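Carbohydrate esterase family 2 (CE2) (Chaetomium olivicolor, PDB 4XVH) probably removes acetyl groups from xylan or related plant polysaccharides, as a carbohydrate esterase joined to a beta-sandwich carbohydrate-binding domain. Local coordinates at residues Q240-Q243 / K244-R248. Sequence-based numbering, arbitrary orientation.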
loop_
_atom_site.group_PDB
_atom_site.type_symbol
_atom_site.label_atom_id
_atom_site.label_comp_id
_atom_site.label_asym_id
_atom_site.label_seq_id
_atom_site.Cartn_x
_atom_site.Cartn_y
_atom_site.Cartn_z
ATOM N N GLN A 240 -7.482 5.459 -17.115
ATOM C CA GLN A 240 -7.085 6.310 -18.219
ATOM C C GLN A 240 -6.212 7.456 -17.693
ATOM O O GLN A 240 -5.203 7.805 -18.313
ATOM C CB GLN A 240 -8.314 6.830 -18.960
ATOM C CG GLN A 240 -8.989 5.749 -19.791
ATOM C CD GLN A 240 -10.343 6.164 -20.333
ATOM O OE1 GLN A 240 -10.955 7.112 -19.854
ATOM N NE2 GLN A 240 -10.813 5.455 -21.345
ATOM N N ASP A 241 -6.576 8.020 -16.538
ATOM C CA ASP A 241 -5.778 9.104 -15.953
ATOM C C ASP A 241 -4.358 8.619 -15.587
ATOM O O ASP A 241 -3.373 9.343 -15.813
ATOM C CB ASP A 241 -6.468 9.691 -14.719
ATOM C CG ASP A 241 -7.701 10.513 -15.070
ATOM O OD1 ASP A 241 -7.874 10.893 -16.248
ATOM O OD2 ASP A 241 -8.497 10.778 -14.159
ATOM N N ILE A 242 -4.235 7.400 -15.062
ATOM C CA ILE A 242 -2.903 6.879 -14.736
ATOM C C ILE A 242 -2.095 6.612 -16.020
ATOM O O ILE A 242 -0.868 6.798 -16.062
ATOM C CB ILE A 242 -2.996 5.584 -13.874
ATOM C CG1 ILE A 242 -3.758 5.893 -12.582
ATOM C CG2 ILE A 242 -1.598 5.006 -13.558
ATOM C CD1 ILE A 242 -4.058 4.657 -11.760
ATOM N N GLN A 243 -2.804 6.226 -17.077
ATOM C CA GLN A 243 -2.171 5.925 -18.352
ATOM C C GLN A 243 -1.606 7.169 -19.026
ATOM O O GLN A 243 -0.741 7.060 -19.889
ATOM C CB GLN A 243 -3.160 5.241 -19.291
ATOM C CG GLN A 243 -3.517 3.814 -18.903
ATOM C CD GLN A 243 -4.590 3.260 -19.819
ATOM O OE1 GLN A 243 -5.575 3.949 -20.123
ATOM N NE2 GLN A 243 -4.378 2.048 -20.320
ATOM N N LYS A 244 -2.088 8.343 -18.637
ATOM C CA LYS A 244 -1.451 9.589 -19.074
ATOM C C LYS A 244 0.037 9.573 -18.693
ATOM O O LYS A 244 0.889 10.102 -19.417
ATOM C CB LYS A 244 -2.146 10.808 -18.455
ATOM C CG LYS A 244 -3.493 11.138 -19.088
ATOM C CD LYS A 244 -4.092 12.442 -18.522
ATOM C CE LYS A 244 -5.111 13.083 -19.495
ATOM N NZ LYS A 244 -6.483 13.315 -18.923
ATOM N N HIS A 245 0.349 8.947 -17.552
ATOM C CA HIS A 245 1.732 8.908 -17.084
ATOM C C HIS A 245 2.443 7.603 -17.412
ATOM O O HIS A 245 3.624 7.594 -17.724
ATOM C CB HIS A 245 1.776 9.148 -15.580
ATOM C CG HIS A 245 1.112 10.424 -15.163
ATOM N ND1 HIS A 245 1.618 11.666 -15.492
ATOM C CD2 HIS A 245 -0.029 10.652 -14.470
ATOM C CE1 HIS A 245 0.827 12.603 -15.003
ATOM N NE2 HIS A 245 -0.181 12.015 -14.380
ATOM N N TYR A 246 1.713 6.496 -17.315
ATOM C CA TYR A 246 2.292 5.180 -17.515
ATOM C C TYR A 246 1.530 4.435 -18.611
ATOM O O TYR A 246 0.834 3.461 -18.344
ATOM C CB TYR A 246 2.261 4.373 -16.205
ATOM C CG TYR A 246 2.812 5.096 -14.987
ATOM C CD1 TYR A 246 4.003 5.827 -15.047
ATOM C CD2 TYR A 246 2.153 5.024 -13.767
ATOM C CE1 TYR A 246 4.509 6.483 -13.904
ATOM C CE2 TYR A 246 2.637 5.677 -12.641
ATOM C CZ TYR A 246 3.819 6.398 -12.715
ATOM O OH TYR A 246 4.294 7.022 -11.571
ATOM N N PRO A 247 1.649 4.905 -19.848
ATOM C CA PRO A 247 0.815 4.355 -20.927
ATOM C C PRO A 247 1.041 2.870 -21.207
ATOM O O PRO A 247 0.151 2.216 -21.750
ATOM C CB PRO A 247 1.226 5.182 -22.149
ATOM C CG PRO A 247 2.576 5.679 -21.819
ATOM C CD PRO A 247 2.630 5.881 -20.337
ATOM N N ARG A 248 2.215 2.353 -20.877
ATOM C CA ARG A 248 2.516 0.958 -21.194
ATOM C C ARG A 248 2.182 0.014 -20.030
ATOM O O ARG A 248 2.364 -1.183 -20.139
ATOM C CB ARG A 248 3.993 0.797 -21.557
ATOM C CG ARG A 248 4.451 1.534 -22.829
ATOM C CD ARG A 248 5.995 1.525 -22.940
ATOM N NE ARG A 248 6.656 2.283 -21.862
ATOM C CZ ARG A 248 7.202 1.755 -20.758
ATOM N NH1 ARG A 248 7.181 0.436 -20.541
ATOM N NH2 ARG A 248 7.769 2.554 -19.854
HETATM O O HOH W 1 -8.059 10.428 -18.691
HETATM O O HOH W 2 -1.770 0.881 -20.280
#
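Two successive backbone amides, those of His245 and Tyr246, converge on the carbonyl oxygen of Ile242 where the chain turns away from helix 228-243. Tyr246 N lies in the carbonyl plane and reaches Ile242 O at 2.9 Å with a nearly straight N-H (160°). His245 N, also 2.9 Å from Ile242 O, comes instead from well out of that plane. Ile242 O thus accepts from two consecutive amides, i+3 and i+4, as the chain leaves its helical course. Lys244 N is held more loosely, by weak bonds to the carbonyls of Gln240 and Asp241. Gln243 O gains no bond from Pro247, whose nitrogen carries no hydrogen; instead the ring rests against it, CB 3.5 Å from Gln243 O.

The tight side is apolar. With CG1 of Ile242 beside the backbone N (chi1 -59°), CG2 stands anti to that nitrogen and meets CD2 of the Tyr246 ring at 3.8 Å. This pair is buried over the central sheet, with Ile115 and Phe251 against the isoleucine and Trp203 and Pro205 against the tyrosine. The other side is wet and slack. There Asp241 and Lys244 run side by side, their OD1 and NZ forming a long salt bridge of 3.9 Å. A water lies between OD1 and NZ, donating to the first and accepting from the second, while OD2 of Asp241 pairs with Lys237. A second water accepts from NE2 of Gln243 and donates to the carbonyl oxygen of Pro247.

The last turn of helix 228-243, with Ile242 and Tyr246 packed against the parallel sheet and polar neighbours toward solvent, is in keeping with the alpha-to-beta connection into strand 250-254 of the Rossmann-like SGNH hydrolase fold.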